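Local structure of maternal effect protein oskar (5A4A) at residues A[29-34]-A[185-190]; A[85-90]-A[120-125]. The protein acts as the germline inducer of Drosophila, its OSK domain combining an SGNH hydrolase-like fold with RNA-binding activity. All coordinates share one frame; numbering follows the deposited sequence.

Contact 1: A[29-34]-A[185-190]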
loop_
_atom_site.group_PDB
_atom_site.type_symbol
_atom_site.label_atom_id
_atom_site.label_comp_id
_atom_site.label_asym_id
_atom_site.label_seq_id
_atom_site.Cartn_x
_atom_site.Cartn_y
_atom_site.Cartn_z
ATOM N N GLY A 29 -1.979 -2.511 -2.112
ATOM C CA GLY A 29 -1.055 -1.400 -1.976
ATOM C C GLY A 29 -0.560 -0.922 -3.321
ATOM O O GLY A 29 -1.115 -1.283 -4.339
ATOM N N ASP A 30 0.491 -0.111 -3.295
ATOM C CA ASP A 30 1.065 0.480 -4.506
ATOM C C ASP A 30 2.423 -0.158 -4.845
ATOM O O ASP A 30 2.664 -1.306 -4.482
ATOM C CB ASP A 30 1.139 2.008 -4.341
ATOM C CG ASP A 30 1.860 2.428 -3.076
ATOM O OD1 ASP A 30 2.923 1.845 -2.771
ATOM O OD2 ASP A 30 1.370 3.346 -2.377
ATOM N N ASP A 31 3.312 0.558 -5.542
ATOM C CA ASP A 31 4.611 -0.022 -5.898
ATOM C C ASP A 31 5.432 -0.531 -4.732
ATOM O O ASP A 31 6.203 -1.468 -4.907
ATOM C CB ASP A 31 5.488 0.954 -6.680
ATOM C CG ASP A 31 5.137 1.007 -8.148
ATOM O OD1 ASP A 31 5.481 0.044 -8.884
ATOM O OD2 ASP A 31 4.534 2.020 -8.563
ATOM N N PHE A 32 5.299 0.082 -3.553
ATOM C CA PHE A 32 6.130 -0.353 -2.424
ATOM C C PHE A 32 5.818 -1.778 -1.982
ATOM O O PHE A 32 6.717 -2.606 -1.865
ATOM C CB PHE A 32 6.060 0.622 -1.245
ATOM C CG PHE A 32 6.660 1.961 -1.546
ATOM C CD1 PHE A 32 8.035 2.101 -1.707
ATOM C CD2 PHE A 32 5.856 3.076 -1.681
ATOM C CE1 PHE A 32 8.592 3.331 -1.993
ATOM C CE2 PHE A 32 6.411 4.314 -1.966
ATOM C CZ PHE A 32 7.781 4.436 -2.133
ATOM N N MET A 33 4.548 -2.069 -1.739
ATOM C CA MET A 33 4.165 -3.433 -1.412
ATOM C C MET A 33 4.263 -4.370 -2.621
ATOM O O MET A 33 4.596 -5.537 -2.460
ATOM C CB MET A 33 2.778 -3.479 -0.768
ATOM C CG MET A 33 2.753 -2.941 0.661
ATOM S SD MET A 33 3.829 -3.904 1.731
ATOM C CE MET A 33 3.199 -5.525 1.360
ATOM N N LEU A 34 4.003 -3.855 -3.825
ATOM C CA LEU A 34 4.196 -4.647 -5.041
ATOM C C LEU A 34 5.635 -5.167 -5.108
ATOM O O LEU A 34 5.870 -6.352 -5.348
ATOM C CB LEU A 34 3.864 -3.826 -6.287
ATOM C CG LEU A 34 3.972 -4.550 -7.641
ATOM C CD1 LEU A 34 3.123 -5.808 -7.631
ATOM C CD2 LEU A 34 3.541 -3.645 -8.786
ATOM N N GLU A 185 6.154 10.347 -10.461
ATOM C CA GLU A 185 7.098 10.673 -9.394
ATOM C C GLU A 185 8.099 9.540 -9.220
ATOM O O GLU A 185 7.747 8.371 -9.350
ATOM C CB GLU A 185 6.376 10.895 -8.049
ATOM C CG GLU A 185 5.715 12.243 -7.904
ATOM C CD GLU A 185 4.441 12.367 -8.704
ATOM O OE1 GLU A 185 3.672 11.389 -8.753
ATOM O OE2 GLU A 185 4.217 13.446 -9.288
ATOM N N PRO A 186 9.344 9.883 -8.882
ATOM C CA PRO A 186 10.382 8.865 -8.703
ATOM C C PRO A 186 10.246 8.167 -7.357
ATOM O O PRO A 186 9.883 8.795 -6.352
ATOM C CB PRO A 186 11.676 9.669 -8.747
ATOM C CG PRO A 186 11.270 11.047 -8.265
ATOM C CD PRO A 186 9.872 11.254 -8.773
ATOM N N TYR A 187 10.545 6.873 -7.346
ATOM C CA TYR A 187 10.395 6.051 -6.147
ATOM C C TYR A 187 11.765 5.599 -5.682
ATOM O O TYR A 187 12.582 5.183 -6.498
ATOM C CB TYR A 187 9.562 4.808 -6.480
ATOM C CG TYR A 187 8.075 5.042 -6.472
ATOM C CD1 TYR A 187 7.483 5.950 -7.339
ATOM C CD2 TYR A 187 7.261 4.366 -5.570
ATOM C CE1 TYR A 187 6.115 6.170 -7.315
ATOM C CE2 TYR A 187 5.893 4.578 -5.540
ATOM C CZ TYR A 187 5.327 5.478 -6.404
ATOM O OH TYR A 187 3.963 5.675 -6.366
ATOM N N LEU A 188 12.023 5.693 -4.377
ATOM C CA LEU A 188 13.236 5.116 -3.800
ATOM C C LEU A 188 12.825 3.856 -3.041
ATOM O O LEU A 188 12.193 3.932 -1.975
ATOM C CB LEU A 188 13.929 6.100 -2.843
ATOM C CG LEU A 188 15.362 5.694 -2.456
ATOM C CD1 LEU A 188 16.258 5.750 -3.702
ATOM C CD2 LEU A 188 15.924 6.559 -1.342
ATOM N N PHE A 189 13.163 2.694 -3.588
ATOM C CA PHE A 189 12.666 1.439 -3.032
ATOM C C PHE A 189 13.454 0.928 -1.843
ATOM O O PHE A 189 14.617 1.282 -1.654
ATOM C CB PHE A 189 12.580 0.377 -4.123
ATOM C CG PHE A 189 11.457 0.612 -5.074
ATOM C CD1 PHE A 189 10.169 0.210 -4.743
ATOM C CD2 PHE A 189 11.672 1.284 -6.275
ATOM C CE1 PHE A 189 9.109 0.444 -5.606
ATOM C CE2 PHE A 189 10.625 1.516 -7.145
ATOM C CZ PHE A 189 9.341 1.099 -6.810
ATOM N N TRP A 190 12.788 0.126 -1.012
ATOM C CA TRP A 190 13.447 -0.493 0.114
ATOM C C TRP A 190 14.427 -1.537 -0.420
ATOM O O TRP A 190 14.106 -2.298 -1.334
ATOM C CB TRP A 190 12.421 -1.155 1.044
ATOM C CG TRP A 190 11.206 -0.301 1.352
ATOM C CD1 TRP A 190 11.150 1.070 1.446
ATOM C CD2 TRP A 190 9.875 -0.776 1.626
ATOM N NE1 TRP A 190 9.857 1.468 1.750
ATOM C CE2 TRP A 190 9.064 0.357 1.856
ATOM C CE3 TRP A 190 9.295 -2.047 1.683
ATOM C CZ2 TRP A 190 7.695 0.249 2.152
ATOM C CZ3 TRP A 190 7.939 -2.152 1.967
ATOM C CH2 TRP A 190 7.155 -1.009 2.199
HETATM O O HOH W 1 2.960 3.195 -6.840
#
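F32 fits its phenyl ring among three aromatic side chains, Y187, F189 and W190, all contributed by the loop ahead of helix 192-204. Y187 and W190 flank opposite sides of that ring. Y187 CD2 comes over one face, 3.5 Å from F32 CZ, with the two planes inclined at 36°, so the rings meet obliquely. On the other side the five-membered ring of the W190 indole lies almost parallel to the phenyl (15°) but is slid so far that the two barely overlap; W190 CZ2 rests on F32 CB at 3.8 Å. At the rim of F32, close to the ring plane, L188 O approaches CE1 to 3.7 Å. F189 joins obliquely and turns its own edge to the helix, CE1 lying 3.5 Å from D31 O. In SGNH hydrolases the first conserved block, Gly-Asp-Ser, lies at the end of a sheet strand, as G29, D30 and D31 do here at the end of strand 25-29, with aspartate at the position probably equivalent to the serine nucleophile. The D31 CG sits beside its backbone N and anti to the carbonyl carbon (chi1 -81°); OD2 lies over one face of the Y187 ring, offset toward the rim. A water accepts from D31 N, donates to OD2 at 2.6 Å and hydrogen-bonds Y187 OH, while S59 OG is a second partner of OD2. D30 caps the helix: F32 N reaches its OD1 at 3.1 Å. Beyond the cluster, Y35 meets the F189 ring and F173 that of W190.

Contact 2: A[85-90]-A[120-125]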
loop_
_atom_site.group_PDB
_atom_site.type_symbol
_atom_site.label_atom_id
_atom_site.label_comp_id
_atom_site.label_asym_id
_atom_site.label_seq_id
_atom_site.Cartn_x
_atom_site.Cartn_y
_atom_site.Cartn_z
ATOM N N ILE A 85 -1.607 1.948 1.868
ATOM C CA ILE A 85 -2.171 2.823 0.853
ATOM C C ILE A 85 -2.071 4.288 1.293
ATOM O O ILE A 85 -2.252 4.616 2.473
ATOM C CB ILE A 85 -3.642 2.399 0.538
ATOM C CG1 ILE A 85 -4.107 2.898 -0.834
ATOM C CG2 ILE A 85 -4.606 2.820 1.655
ATOM C CD1 ILE A 85 -3.416 2.209 -2.006
ATOM N N GLY A 86 -1.761 5.161 0.344
ATOM C CA GLY A 86 -1.658 6.579 0.631
ATOM C C GLY A 86 -0.394 7.236 0.109
ATOM O O GLY A 86 -0.380 8.455 -0.086
ATOM N N SER A 87 0.674 6.457 -0.089
ATOM C CA SER A 87 1.933 7.028 -0.575
ATOM C C SER A 87 1.742 7.734 -1.906
ATOM O O SER A 87 2.316 8.798 -2.123
ATOM C CB SER A 87 3.050 5.978 -0.712
ATOM O OG SER A 87 3.472 5.523 0.558
ATOM N N VAL A 88 0.932 7.153 -2.792
ATOM C CA VAL A 88 0.734 7.752 -4.115
ATOM C C VAL A 88 -0.024 9.080 -3.990
ATOM O O VAL A 88 0.353 10.070 -4.617
ATOM C CB VAL A 88 0.001 6.814 -5.094
ATOM C CG1 VAL A 88 -0.131 7.485 -6.470
ATOM C CG2 VAL A 88 0.759 5.499 -5.251
ATOM N N ASP A 89 -1.076 9.097 -3.172
ATOM C CA ASP A 89 -1.809 10.337 -2.901
ATOM C C ASP A 89 -0.866 11.434 -2.422
ATOM O O ASP A 89 -0.953 12.577 -2.869
ATOM C CB ASP A 89 -2.884 10.132 -1.829
ATOM C CG ASP A 89 -3.957 9.145 -2.250
ATOM O OD1 ASP A 89 -3.687 7.930 -2.213
ATOM O OD2 ASP A 89 -5.074 9.584 -2.595
ATOM N N ILE A 90 0.030 11.081 -1.505
ATOM C CA ILE A 90 0.953 12.058 -0.943
ATOM C C ILE A 90 1.950 12.518 -2.001
ATOM O O ILE A 90 2.185 13.713 -2.143
ATOM C CB ILE A 90 1.663 11.515 0.308
ATOM C CG1 ILE A 90 0.641 11.434 1.449
ATOM C CG2 ILE A 90 2.840 12.411 0.697
ATOM C CD1 ILE A 90 1.186 10.946 2.765
ATOM N N THR A 120 -1.370 -1.094 7.557
ATOM C CA THR A 120 0.000 -0.686 7.869
ATOM C C THR A 120 0.030 0.824 7.643
ATOM O O THR A 120 -0.676 1.337 6.767
ATOM C CB THR A 120 1.049 -1.363 6.965
ATOM O OG1 THR A 120 0.732 -1.096 5.599
ATOM C CG2 THR A 120 1.080 -2.897 7.174
ATOM N N ASN A 121 0.833 1.544 8.412
ATOM C CA ASN A 121 1.007 2.958 8.125
ATOM C C ASN A 121 2.049 3.149 7.004
ATOM O O ASN A 121 2.530 2.171 6.425
ATOM C CB ASN A 121 1.307 3.787 9.388
ATOM C CG ASN A 121 2.623 3.413 10.061
ATOM O OD1 ASN A 121 3.407 2.623 9.544
ATOM N ND2 ASN A 121 2.866 3.995 11.230
ATOM N N LEU A 122 2.389 4.388 6.692
ATOM C CA LEU A 122 3.271 4.624 5.542
ATOM C C LEU A 122 4.734 4.683 5.949
ATOM O O LEU A 122 5.097 5.386 6.885
ATOM C CB LEU A 122 2.905 5.918 4.828
ATOM C CG LEU A 122 1.460 6.036 4.349
ATOM C CD1 LEU A 122 1.301 7.269 3.460
ATOM C CD2 LEU A 122 1.070 4.765 3.594
ATOM N N ALA A 123 5.570 3.946 5.230
ATOM C CA ALA A 123 7.017 4.094 5.354
ATOM C C ALA A 123 7.429 5.501 4.924
ATOM O O ALA A 123 6.753 6.132 4.111
ATOM C CB ALA A 123 7.736 3.041 4.488
ATOM N N PRO A 124 8.540 6.004 5.477
ATOM C CA PRO A 124 9.068 7.283 4.993
ATOM C C PRO A 124 9.379 7.167 3.499
ATOM O O PRO A 124 9.767 6.092 3.042
ATOM C CB PRO A 124 10.367 7.449 5.790
ATOM C CG PRO A 124 10.730 6.048 6.230
ATOM C CD PRO A 124 9.420 5.376 6.478
ATOM N N LEU A 125 9.180 8.245 2.754
ATOM C CA LEU A 125 9.572 8.292 1.347
ATOM C C LEU A 125 11.010 8.793 1.303
ATOM O O LEU A 125 11.275 9.989 1.480
ATOM C CB LEU A 125 8.631 9.214 0.566
ATOM C CG LEU A 125 7.171 8.746 0.563
ATOM C CD1 LEU A 125 6.250 9.798 -0.044
ATOM C CD2 LEU A 125 7.032 7.421 -0.186
HETATM O O HOH W 2 -2.325 2.359 4.698
HETATM O O HOH W 3 5.866 4.812 1.792
#
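L122 drives its forked tip into the turn I85-G86-S87, where the chain leaves strand 80-84 and starts helix 87-91. Strands 80-84 and 116-120 are parallel neighbours joined by a beta-alpha-beta crossover that runs through helices 87-91 and 96-112, so the contact pairs the loops at their C-terminal ends. In the SGNH family the first of these loops carries the Gly-X-Asn-Asp block, to which G86-S87-V88-D89 probably corresponds. The two methyls of L122 divide the work: CD2 lies 3.5 Å from I85 O, whereas CD1 lies 3.7 Å from S87 N and equally close to I90 CD1. L122 and I90 thus meet tip to tip, the extended I90 side chain (chi2 -179°) carrying its CD1 out to the leucine. G86, with a phi of 131° suited to glycine, presents only backbone to CD1. L125 is looser: its CD2 lies 4.1 Å from the S87 hydroxyl OG, and its CD1 meets I90 CG2 at 4.4 Å. Farther out, helix 132-148 backs the contact: F141 packs on L122, L134 on I90 and I138 on L125, while N142 OD1 accepts from L122 N and so helps fix where the leucine begins. T120 OG1 bonds V83 O and N84 ND2, tying the base of the second loop to the neighbouring strand. Two waters bridge the segments. One accepts from I85 N and donates to T120 O. The other hydrogen-bonds S87 OG at 2.8 Å and donates to A123 O, also at 2.8 Å.

How the contacts relate
Both contacts are buried, and each involves the N-terminal turn of a helix that follows a sheet strand: helix 31-40 in contact 1, helix 87-91 in contact 2. Contact 1 is the more aromatic and the larger, and its partner is a loop far along the chain; contact 2 is aliphatic and joins loops of neighbouring parallel strands. Both add bridging water, but only contact 1 brings in a carboxylate. They abut directly: F32 CE2 packs on L125 CD2 at 3.6 Å, D30 CB lies 3.6 Å from V88 CG2, and Y187 OH reaches that same V88 methyl, so the two helix starts share one interior.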